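Local coordinates for CigR Protein (Salmonella enterica subsp. enterica serovar Typhimurium, PDB 4EW5), which is a putative inner membrane protein of undetermined biochemical function, represented here by its C-terminal domain, at residues 76-82 and 94-100; 43-49 and 88-94; 23-29 and 61-66. All coordinates share one frame. Residues are numbered along the deposited sequence.

Contact 1 of 3, residues 76-82 and 94-100; sequences IVGDNLV and IINGVFD
Leu-81 (chi1 t, chi2 p) sits at the apolar centre: its CB lies 3.9 Å from Phe-99 CE2 and 4.0 Å from Val-98 CG2, and its CD2 is 4.2 Å from Ile-95 CD1. Phe-99 takes chi1 m and lays one ring face under Ile-76, whose CG1 stands 4.1 Å from the ring centroid, 25° off the normal, a CH-pi contact. Ala-20 and Ala-24 of helix 11-26 and Met-62 close over this cluster. On the other face of the sheet Val-82 CG1 meets Ile-94 CG1 at 4.4 Å.

Beneath the side chains the strands run antiparallel. Leu-81 and Ile-95 form a hydrogen-bonded pair (CA-CA 5.1 Å; Leu-81 N to Ile-95 O 2.9 Å, Ile-95 N to Leu-81 O 2.8 Å), and Val-82 with Ile-94 a non-hydrogen-bonded one (CA-CA 4.6 Å). A type II' turn from Val-77 to Asn-80, with Gly-78 at phi 68°, links the preceding strand. Beyond Asn-96 segment 94-100 enters a type I turn, Gly-97 to Asp-100, which returns Phe-99 N to Asp-79 O at 2.9 Å. Asn-80 (chi1 m) fixes this exit: its OD1 accepts from Gly-97 N (3.0 Å) and Asn-96 ND2 (3.1 Å).

At the polar edge Asp-79 OD2 comes within 3.5 Å of Asp-100 OD1, two like charges. Residues 81-99 are predicted as a transmembrane helix, yet in this domain they run through both strands of an antiparallel beta hairpin, 80-85 and 91-95, and into the turn after it; the contact is that hairpin's open end.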
loop_
_atom_site.group_PDB
_atom_site.type_symbol
_atom_site.label_atom_id
_atom_site.label_comp_id
_atom_site.label_asym_id
_atom_site.label_seq_id
_atom_site.Cartn_x
_atom_site.Cartn_y
_atom_site.Cartn_z
ATOM N N ILE A 76 10.371 -9.631 10.659
ATOM C CA ILE A 76 10.380 -8.567 11.644
ATOM C C ILE A 76 11.863 -8.241 11.945
ATOM O O ILE A 76 12.618 -9.094 12.414
ATOM C CB ILE A 76 9.708 -9.005 12.929
ATOM C CG1 ILE A 76 8.275 -9.624 12.651
ATOM C CG2 ILE A 76 9.583 -7.838 13.940
ATOM C CD1 ILE A 76 7.586 -10.095 13.955
ATOM N N VAL A 77 12.223 -6.987 11.744
ATOM C CA VAL A 77 13.596 -6.482 11.941
ATOM C C VAL A 77 13.465 -5.266 12.828
ATOM O O VAL A 77 12.861 -4.283 12.418
ATOM C CB VAL A 77 14.208 -6.104 10.591
ATOM C CG1 VAL A 77 15.605 -5.504 10.777
ATOM C CG2 VAL A 77 14.276 -7.335 9.735
ATOM N N GLY A 78 13.852 -5.394 14.109
ATOM C CA GLY A 78 13.642 -4.327 15.073
ATOM C C GLY A 78 12.138 -4.260 15.242
ATOM O O GLY A 78 11.473 -5.299 15.518
ATOM N N ASP A 79 11.589 -3.072 15.076
ATOM C CA ASP A 79 10.096 -2.933 15.042
ATOM C C ASP A 79 9.517 -2.686 13.632
ATOM O O ASP A 79 8.388 -2.211 13.499
ATOM C CB ASP A 79 9.601 -1.937 16.054
ATOM C CG ASP A 79 10.100 -0.524 15.806
ATOM O OD1 ASP A 79 10.898 -0.350 14.855
ATOM O OD2 ASP A 79 9.695 0.363 16.579
ATOM N N ASN A 80 10.270 -3.072 12.612
ATOM C CA ASN A 80 9.904 -2.814 11.208
ATOM C C ASN A 80 9.500 -4.062 10.477
ATOM O O ASN A 80 9.940 -5.208 10.827
ATOM C CB ASN A 80 11.089 -2.204 10.526
ATOM C CG ASN A 80 11.648 -0.987 11.309
ATOM O OD1 ASN A 80 10.908 -0.045 11.651
ATOM N ND2 ASN A 80 12.918 -1.097 11.765
ATOM N N LEU A 81 8.761 -3.892 9.388
ATOM C CA LEU A 81 8.396 -5.048 8.583
ATOM C C LEU A 81 9.268 -4.990 7.319
ATOM O O LEU A 81 9.234 -3.972 6.597
ATOM C CB LEU A 81 6.925 -4.946 8.177
ATOM C CG LEU A 81 6.358 -6.033 7.278
ATOM C CD1 LEU A 81 6.576 -7.463 7.790
ATOM C CD2 LEU A 81 4.864 -5.732 6.964
ATOM N N VAL A 82 9.983 -6.062 6.991
ATOM C CA VAL A 82 11.037 -5.988 5.954
ATOM C C VAL A 82 10.943 -7.211 5.059
ATOM O O VAL A 82 10.907 -8.341 5.562
ATOM C CB VAL A 82 12.436 -5.910 6.607
ATOM C CG1 VAL A 82 13.488 -5.708 5.497
ATOM C CG2 VAL A 82 12.488 -4.796 7.675
ATOM N N ILE A 94 10.863 -2.004 2.874
ATOM C CA ILE A 94 10.927 -1.703 4.250
ATOM C C ILE A 94 9.643 -0.896 4.574
ATOM O O ILE A 94 9.343 0.108 3.946
ATOM C CB ILE A 94 12.123 -0.792 4.603
ATOM C CG1 ILE A 94 13.455 -1.452 4.207
ATOM C CG2 ILE A 94 12.139 -0.419 6.101
ATOM C CD1 ILE A 94 14.566 -0.414 4.111
ATOM N N ILE A 95 8.910 -1.335 5.567
ATOM C CA ILE A 95 7.790 -0.565 6.132
ATOM C C ILE A 95 8.062 -0.347 7.580
ATOM O O ILE A 95 7.992 -1.252 8.416
ATOM C CB ILE A 95 6.480 -1.348 5.931
ATOM C CG1 ILE A 95 6.358 -1.699 4.450
ATOM C CG2 ILE A 95 5.270 -0.587 6.436
ATOM C CD1 ILE A 95 5.253 -2.688 4.155
ATOM N N ASN A 96 8.428 0.868 7.929
ATOM C CA ASN A 96 8.868 1.159 9.282
ATOM C C ASN A 96 7.766 1.306 10.352
ATOM O O ASN A 96 6.652 1.735 10.080
ATOM C CB ASN A 96 9.723 2.440 9.258
ATOM C CG ASN A 96 11.087 2.224 8.594
ATOM O OD1 ASN A 96 11.476 2.995 7.758
ATOM N ND2 ASN A 96 11.777 1.163 8.948
ATOM N N GLY A 97 8.080 0.864 11.548
ATOM C CA GLY A 97 7.283 1.084 12.706
ATOM C C GLY A 97 6.057 0.207 12.923
ATOM O O GLY A 97 5.294 0.430 13.895
ATOM N N VAL A 98 5.914 -0.794 12.055
ATOM C CA VAL A 98 4.724 -1.652 12.037
ATOM C C VAL A 98 4.472 -2.335 13.370
ATOM O O VAL A 98 3.357 -2.448 13.787
ATOM C CB VAL A 98 4.886 -2.679 10.887
ATOM C CG1 VAL A 98 3.904 -3.867 11.026
ATOM C CG2 VAL A 98 4.669 -1.940 9.564
ATOM N N PHE A 99 5.547 -2.710 14.063
ATOM C CA PHE A 99 5.497 -3.492 15.309
ATOM C C PHE A 99 5.848 -2.703 16.563
ATOM O O PHE A 99 6.060 -3.271 17.667
ATOM C CB PHE A 99 6.403 -4.714 15.197
ATOM C CG PHE A 99 6.091 -5.584 14.034
ATOM C CD1 PHE A 99 5.019 -6.509 14.062
ATOM C CD2 PHE A 99 6.818 -5.481 12.896
ATOM C CE1 PHE A 99 4.754 -7.271 12.912
ATOM C CE2 PHE A 99 6.592 -6.254 11.794
ATOM C CZ PHE A 99 5.568 -7.177 11.784
ATOM N N ASP A 100 5.857 -1.391 16.433
ATOM C CA ASP A 100 6.078 -0.500 17.581
ATOM C C ASP A 100 4.967 -0.670 18.585
ATOM O O ASP A 100 3.864 -1.123 18.285
ATOM C CB ASP A 100 6.180 0.932 17.103
ATOM C CG ASP A 100 6.910 1.865 18.100
ATOM O OD1 ASP A 100 7.522 1.447 19.120
ATOM O OD2 ASP A 100 6.866 3.075 17.828
#

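Contact 2 of 3, residues 43-49 and 88-94; sequences LARGKPL and TAVVTAI
The CA-CB bond of Val-91 (chi1 t) points at the loop 43-49; its CG2 rests 4.0 Å from Leu-49 CD1 and its CB 3.6 Å from Ala-44 O. At the other end Ile-94 CD1 packs 3.8 Å from Leu-43 CB, and the two leucines continue onto Val-77, Val-82 and Ile-84 of the sheet.

The two segments run in opposite senses, with Pro-48 beside Val-90 (CA-CA 3.8 Å). Three backbone hydrogen bonds tie them: Gly-46 N to Val-91 O (2.8 Å), Val-91 N to Lys-47 O (2.9 Å) and Leu-49 N to Ala-89 O (3.0 Å). CA-H...O contacts reinforce them, from Arg-45 CA to Val-91 O and from Pro-48 CA to Ala-89 O, both 3.3 Å. The loop bends through a type II turn from Ala-44 to Lys-47; Gly-46, at phi 91° and psi -1°, suits its third position. The exposed Arg-45 has Thr-92 O over one face of its guanidinium.

Past this pairing, Thr-92 and Ala-93 both make backbone hydrogen bonds to Leu-83 on the neighbouring strand, and they pack against Pro-8 and Val-11 of the second subunit. What results is a loop bridged to an outer strand at a single beta bridge, next to a classic beta bulge.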
loop_
_atom_site.group_PDB
_atom_site.type_symbol
_atom_site.label_atom_id
_atom_site.label_comp_id
_atom_site.label_asym_id
_atom_site.label_seq_id
_atom_site.Cartn_x
_atom_site.Cartn_y
_atom_site.Cartn_z
ATOM N N LEU A 43 18.582 0.781 7.380
ATOM C CA LEU A 43 18.493 -0.361 6.459
ATOM C C LEU A 43 18.535 0.188 5.045
ATOM O O LEU A 43 18.094 1.310 4.785
ATOM C CB LEU A 43 17.221 -1.154 6.729
ATOM C CG LEU A 43 17.125 -1.730 8.129
ATOM C CD1 LEU A 43 15.871 -2.583 8.216
ATOM C CD2 LEU A 43 18.348 -2.562 8.553
ATOM N N ALA A 44 19.163 -0.526 4.137
ATOM C CA ALA A 44 19.241 -0.025 2.766
ATOM C C ALA A 44 18.618 -1.006 1.771
ATOM O O ALA A 44 19.053 -2.178 1.754
ATOM C CB ALA A 44 20.690 0.184 2.468
ATOM N N ARG A 45 17.585 -0.591 0.993
ATOM C CA ARG A 45 17.126 -1.407 -0.110
ATOM C C ARG A 45 18.273 -1.720 -1.064
ATOM O O ARG A 45 19.083 -0.878 -1.392
ATOM C CB ARG A 45 15.985 -0.774 -0.920
ATOM C CG ARG A 45 14.582 -0.835 -0.333
ATOM C CD ARG A 45 13.611 -0.033 -1.227
ATOM N NE ARG A 45 14.056 -0.053 -2.623
ATOM C CZ ARG A 45 13.291 0.131 -3.686
ATOM N NH1 ARG A 45 11.984 0.427 -3.594
ATOM N NH2 ARG A 45 13.864 0.044 -4.862
ATOM N N GLY A 46 18.370 -2.979 -1.454
ATOM C CA GLY A 46 19.385 -3.422 -2.402
ATOM C C GLY A 46 20.684 -3.901 -1.752
ATOM O O GLY A 46 21.594 -4.366 -2.447
ATOM N N LYS A 47 20.733 -3.844 -0.406
ATOM C CA LYS A 47 21.867 -4.362 0.336
ATOM C C LYS A 47 21.353 -5.377 1.350
ATOM O O LYS A 47 20.223 -5.291 1.785
ATOM C CB LYS A 47 22.574 -3.215 1.072
ATOM C CG LYS A 47 23.255 -2.207 0.137
ATOM C CD LYS A 47 24.107 -1.292 0.975
ATOM C CE LYS A 47 24.839 -0.250 0.141
ATOM N NZ LYS A 47 25.684 0.704 0.930
ATOM N N PRO A 48 22.210 -6.298 1.782
ATOM C CA PRO A 48 21.807 -7.307 2.765
ATOM C C PRO A 48 21.539 -6.658 4.116
ATOM O O PRO A 48 22.029 -5.588 4.407
ATOM C CB PRO A 48 23.018 -8.195 2.907
ATOM C CG PRO A 48 24.064 -7.630 2.041
ATOM C CD PRO A 48 23.567 -6.511 1.239
ATOM N N LEU A 49 20.713 -7.299 4.917
ATOM C CA LEU A 49 20.519 -6.901 6.280
ATOM C C LEU A 49 21.891 -6.928 6.969
ATOM O O LEU A 49 22.671 -7.870 6.707
ATOM C CB LEU A 49 19.588 -7.951 6.921
ATOM C CG LEU A 49 18.940 -7.578 8.216
ATOM C CD1 LEU A 49 17.955 -6.408 7.995
ATOM C CD2 LEU A 49 18.219 -8.837 8.704
ATOM N N THR A 88 20.344 -14.381 0.097
ATOM C CA THR A 88 21.261 -13.225 0.115
ATOM C C THR A 88 20.936 -12.225 1.207
ATOM O O THR A 88 21.779 -11.361 1.562
ATOM C CB THR A 88 21.187 -12.473 -1.204
ATOM O OG1 THR A 88 19.812 -12.071 -1.350
ATOM C CG2 THR A 88 21.536 -13.327 -2.372
ATOM N N ALA A 89 19.718 -12.322 1.736
ATOM C CA ALA A 89 19.264 -11.421 2.848
ATOM C C ALA A 89 19.212 -9.954 2.359
ATOM O O ALA A 89 19.068 -9.060 3.154
ATOM C CB ALA A 89 20.142 -11.575 4.093
ATOM N N VAL A 90 19.158 -9.755 1.045
ATOM C CA VAL A 90 19.027 -8.416 0.421
ATOM C C VAL A 90 17.670 -7.795 0.754
ATOM O O VAL A 90 16.624 -8.377 0.471
ATOM C CB VAL A 90 19.224 -8.395 -1.090
ATOM C CG1 VAL A 90 18.960 -6.979 -1.624
ATOM C CG2 VAL A 90 20.661 -8.864 -1.500
ATOM N N VAL A 91 17.732 -6.638 1.360
ATOM C CA VAL A 91 16.568 -5.910 1.781
ATOM C C VAL A 91 15.872 -5.377 0.531
ATOM O O VAL A 91 16.461 -4.672 -0.287
ATOM C CB VAL A 91 16.900 -4.849 2.805
ATOM C CG1 VAL A 91 15.708 -3.931 3.048
ATOM C CG2 VAL A 91 17.403 -5.496 4.112
ATOM N N THR A 92 14.588 -5.667 0.457
ATOM C CA THR A 92 13.814 -5.438 -0.746
ATOM C C THR A 92 12.670 -4.421 -0.578
ATOM O O THR A 92 12.281 -3.707 -1.525
ATOM C CB THR A 92 13.307 -6.823 -1.280
ATOM O OG1 THR A 92 14.469 -7.632 -1.506
ATOM C CG2 THR A 92 12.540 -6.718 -2.596
ATOM N N ALA A 93 12.105 -4.333 0.603
ATOM C CA ALA A 93 11.089 -3.336 0.925
ATOM C C ALA A 93 11.112 -3.222 2.387
ATOM O O ALA A 93 11.407 -4.222 3.054
ATOM C CB ALA A 93 9.683 -3.763 0.465
ATOM N N ILE A 94 10.863 -2.004 2.874
ATOM C CA ILE A 94 10.927 -1.703 4.250
ATOM C C ILE A 94 9.643 -0.896 4.574
ATOM O O ILE A 94 9.343 0.108 3.946
ATOM C CB ILE A 94 12.123 -0.792 4.603
ATOM C CG1 ILE A 94 13.455 -1.452 4.207
ATOM C CG2 ILE A 94 12.139 -0.419 6.101
ATOM C CD1 ILE A 94 14.566 -0.414 4.111
#

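Contact 3 of 3, residues 23-29 and 61-66; sequences LAVNLGL and SMLGQL
Segment 23-29 is the last turn of helix 11-26 and its exit. The helix closes with a Schellman motif: Gly-28 turns to phi 77°, Leu-29 N reaches back to Ala-24 O at 2.8 Å, and Gly-28 N to Val-25 O at 3.1 Å. Segment 61-66 leaves the short helix 60-63 through a type I turn from Leu-63 to Leu-66, preceded by a hydrogen bond from Gln-65 N to Met-62 O (2.9 Å). The backbones come closest at Leu-23 and Met-62, CA-CA 6.5 Å.

Side chains fill that gap by apolar packing. Met-62, a selenomethionine extended with all three chi angles t, reaches across the leucines: CE lies 3.9 Å from Leu-23 CB, SE 3.9 Å from Leu-29 CD1, and CB 3.8 Å from Leu-27 CD1. Leu-23 (chi1 m, chi2 t) spreads in return, CD2 3.6 Å from Gln-65 CB and CD1 4.0 Å from Leu-66 CD2.

Behind this seam stands the sheet. Met-62 and Leu-66 rest on Leu-81 of strand 80-85, Leu-66 also on Trp-74 of strand 72-77. Ala-24 packs on Val-98 and Phe-99 of the turn after strand 91-95, and Ala-20 of the same helix touches Leu-81, so both helices lie on the sheet face carrying Leu-81 and Ile-95.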
loop_
_atom_site.group_PDB
_atom_site.type_symbol
_atom_site.label_atom_id
_atom_site.label_comp_id
_atom_site.label_asym_id
_atom_site.label_seq_id
_atom_site.Cartn_x
_atom_site.Cartn_y
_atom_site.Cartn_z
ATOM N N LEU A 23 -2.670 -5.224 10.706
ATOM C CA LEU A 23 -2.360 -6.614 10.931
ATOM C C LEU A 23 -1.595 -6.775 12.243
ATOM O O LEU A 23 -1.921 -7.625 13.108
ATOM C CB LEU A 23 -1.525 -7.133 9.749
ATOM C CG LEU A 23 -2.279 -7.400 8.453
ATOM C CD1 LEU A 23 -1.349 -7.462 7.233
ATOM C CD2 LEU A 23 -3.089 -8.704 8.603
ATOM N N ALA A 24 -0.468 -6.062 12.381
ATOM C CA ALA A 24 0.303 -6.211 13.648
ATOM C C ALA A 24 -0.539 -6.027 14.907
ATOM O O ALA A 24 -0.503 -6.888 15.814
ATOM C CB ALA A 24 1.528 -5.218 13.651
ATOM N N VAL A 25 -1.309 -4.926 14.985
ATOM C CA VAL A 25 -2.023 -4.588 16.184
ATOM C C VAL A 25 -3.110 -5.637 16.463
ATOM O O VAL A 25 -3.240 -6.116 17.561
ATOM C CB VAL A 25 -2.665 -3.178 16.129
ATOM C CG1 VAL A 25 -3.691 -2.973 17.281
ATOM C CG2 VAL A 25 -1.560 -2.094 16.081
ATOM N N ASN A 26 -3.888 -5.974 15.449
ATOM C CA ASN A 26 -4.987 -6.956 15.632
ATOM C C ASN A 26 -4.577 -8.382 15.842
ATOM O O ASN A 26 -5.350 -9.165 16.431
ATOM C CB ASN A 26 -6.054 -6.762 14.577
ATOM C CG ASN A 26 -6.713 -5.373 14.694
ATOM O OD1 ASN A 26 -6.631 -4.520 13.754
ATOM N ND2 ASN A 26 -7.300 -5.090 15.892
ATOM N N LEU A 27 -3.315 -8.700 15.532
ATOM C CA LEU A 27 -2.704 -9.990 15.861
ATOM C C LEU A 27 -1.823 -9.971 17.109
ATOM O O LEU A 27 -1.219 -10.967 17.465
ATOM C CB LEU A 27 -1.907 -10.529 14.647
ATOM C CG LEU A 27 -2.771 -10.735 13.394
ATOM C CD1 LEU A 27 -1.995 -10.924 12.061
ATOM C CD2 LEU A 27 -3.698 -11.940 13.666
ATOM N N GLY A 28 -1.749 -8.839 17.809
ATOM C CA GLY A 28 -0.963 -8.779 19.043
ATOM C C GLY A 28 0.550 -8.680 18.871
ATOM O O GLY A 28 1.307 -8.918 19.808
ATOM N N LEU A 29 1.005 -8.271 17.717
ATOM C CA LEU A 29 2.433 -8.192 17.413
ATOM C C LEU A 29 2.915 -6.746 17.596
ATOM O O LEU A 29 3.269 -6.064 16.644
ATOM C CB LEU A 29 2.619 -8.679 15.971
ATOM C CG LEU A 29 2.027 -10.080 15.664
ATOM C CD1 LEU A 29 2.163 -10.495 14.198
ATOM C CD2 LEU A 29 2.737 -11.019 16.600
ATOM N N SER A 61 -0.541 -16.285 10.029
ATOM C CA SER A 61 -1.751 -15.473 9.982
ATOM C C SER A 61 -1.470 -14.149 9.280
ATOM O O SER A 61 -2.310 -13.662 8.501
ATOM C CB SER A 61 -2.290 -15.107 11.385
ATOM O OG SER A 61 -1.215 -14.523 12.149
HETATM N N MSE A 62 -0.333 -13.528 9.545
HETATM C CA MSE A 62 -0.012 -12.276 8.878
HETATM C C MSE A 62 0.526 -12.455 7.463
HETATM O O MSE A 62 0.225 -11.639 6.576
HETATM C CB MSE A 62 0.953 -11.456 9.739
HETATM C CG MSE A 62 1.347 -10.172 9.145
HETATM SE SE MSE A 62 2.033 -9.021 10.643
HETATM C CE MSE A 62 2.346 -7.461 9.616
ATOM N N LEU A 63 1.329 -13.471 7.222
ATOM C CA LEU A 63 1.855 -13.734 5.910
ATOM C C LEU A 63 0.784 -14.028 4.870
ATOM O O LEU A 63 0.988 -13.738 3.710
ATOM C CB LEU A 63 2.832 -14.897 5.931
ATOM C CG LEU A 63 4.208 -14.619 6.490
ATOM C CD1 LEU A 63 5.106 -15.851 6.330
ATOM C CD2 LEU A 63 4.867 -13.443 5.794
ATOM N N GLY A 64 -0.333 -14.587 5.304
ATOM C CA GLY A 64 -1.493 -14.731 4.465
ATOM C C GLY A 64 -2.081 -13.462 3.890
ATOM O O GLY A 64 -2.843 -13.547 2.898
ATOM N N GLN A 65 -1.756 -12.291 4.502
ATOM C CA GLN A 65 -2.340 -11.003 4.177
ATOM C C GLN A 65 -1.373 -9.998 3.611
ATOM O O GLN A 65 -1.721 -8.829 3.474
ATOM C CB GLN A 65 -2.991 -10.391 5.466
ATOM C CG GLN A 65 -3.758 -11.432 6.242
ATOM C CD GLN A 65 -5.033 -11.710 5.550
ATOM O OE1 GLN A 65 -5.687 -10.767 5.080
ATOM N NE2 GLN A 65 -5.405 -12.989 5.446
ATOM N N LEU A 66 -0.144 -10.423 3.382
ATOM C CA LEU A 66 0.866 -9.684 2.725
ATOM C C LEU A 66 1.219 -10.377 1.390
ATOM O O LEU A 66 1.088 -11.554 1.248
ATOM C CB LEU A 66 2.158 -9.694 3.572
ATOM C CG LEU A 66 2.052 -9.009 4.932
ATOM C CD1 LEU A 66 3.315 -9.259 5.715
ATOM C CD2 LEU A 66 1.798 -7.518 4.731
#

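How the contacts relate
Contact 1 lies near the centre of the chain, about 13 Å from contact 2 and 12 Å from contact 3, centre to centre; contacts 2 and 3 stand 22 Å apart on opposite sides of the chain's centre. Contacts 1 and 2 share Ile-94 and strand 91-95, and meet where Val-77 CG1 packs 3.8 Å from Leu-49 CD1. Contact 3 meets contact 1 through Phe-99 CZ, 3.9 Å from Met-62 CE. Along the chain, contact 3 closes before contact 1 opens, while contact 2 crosses both. The antiparallel sheet is thus held between helices on one face and the 43-49 loop on the other, giving one compact domain.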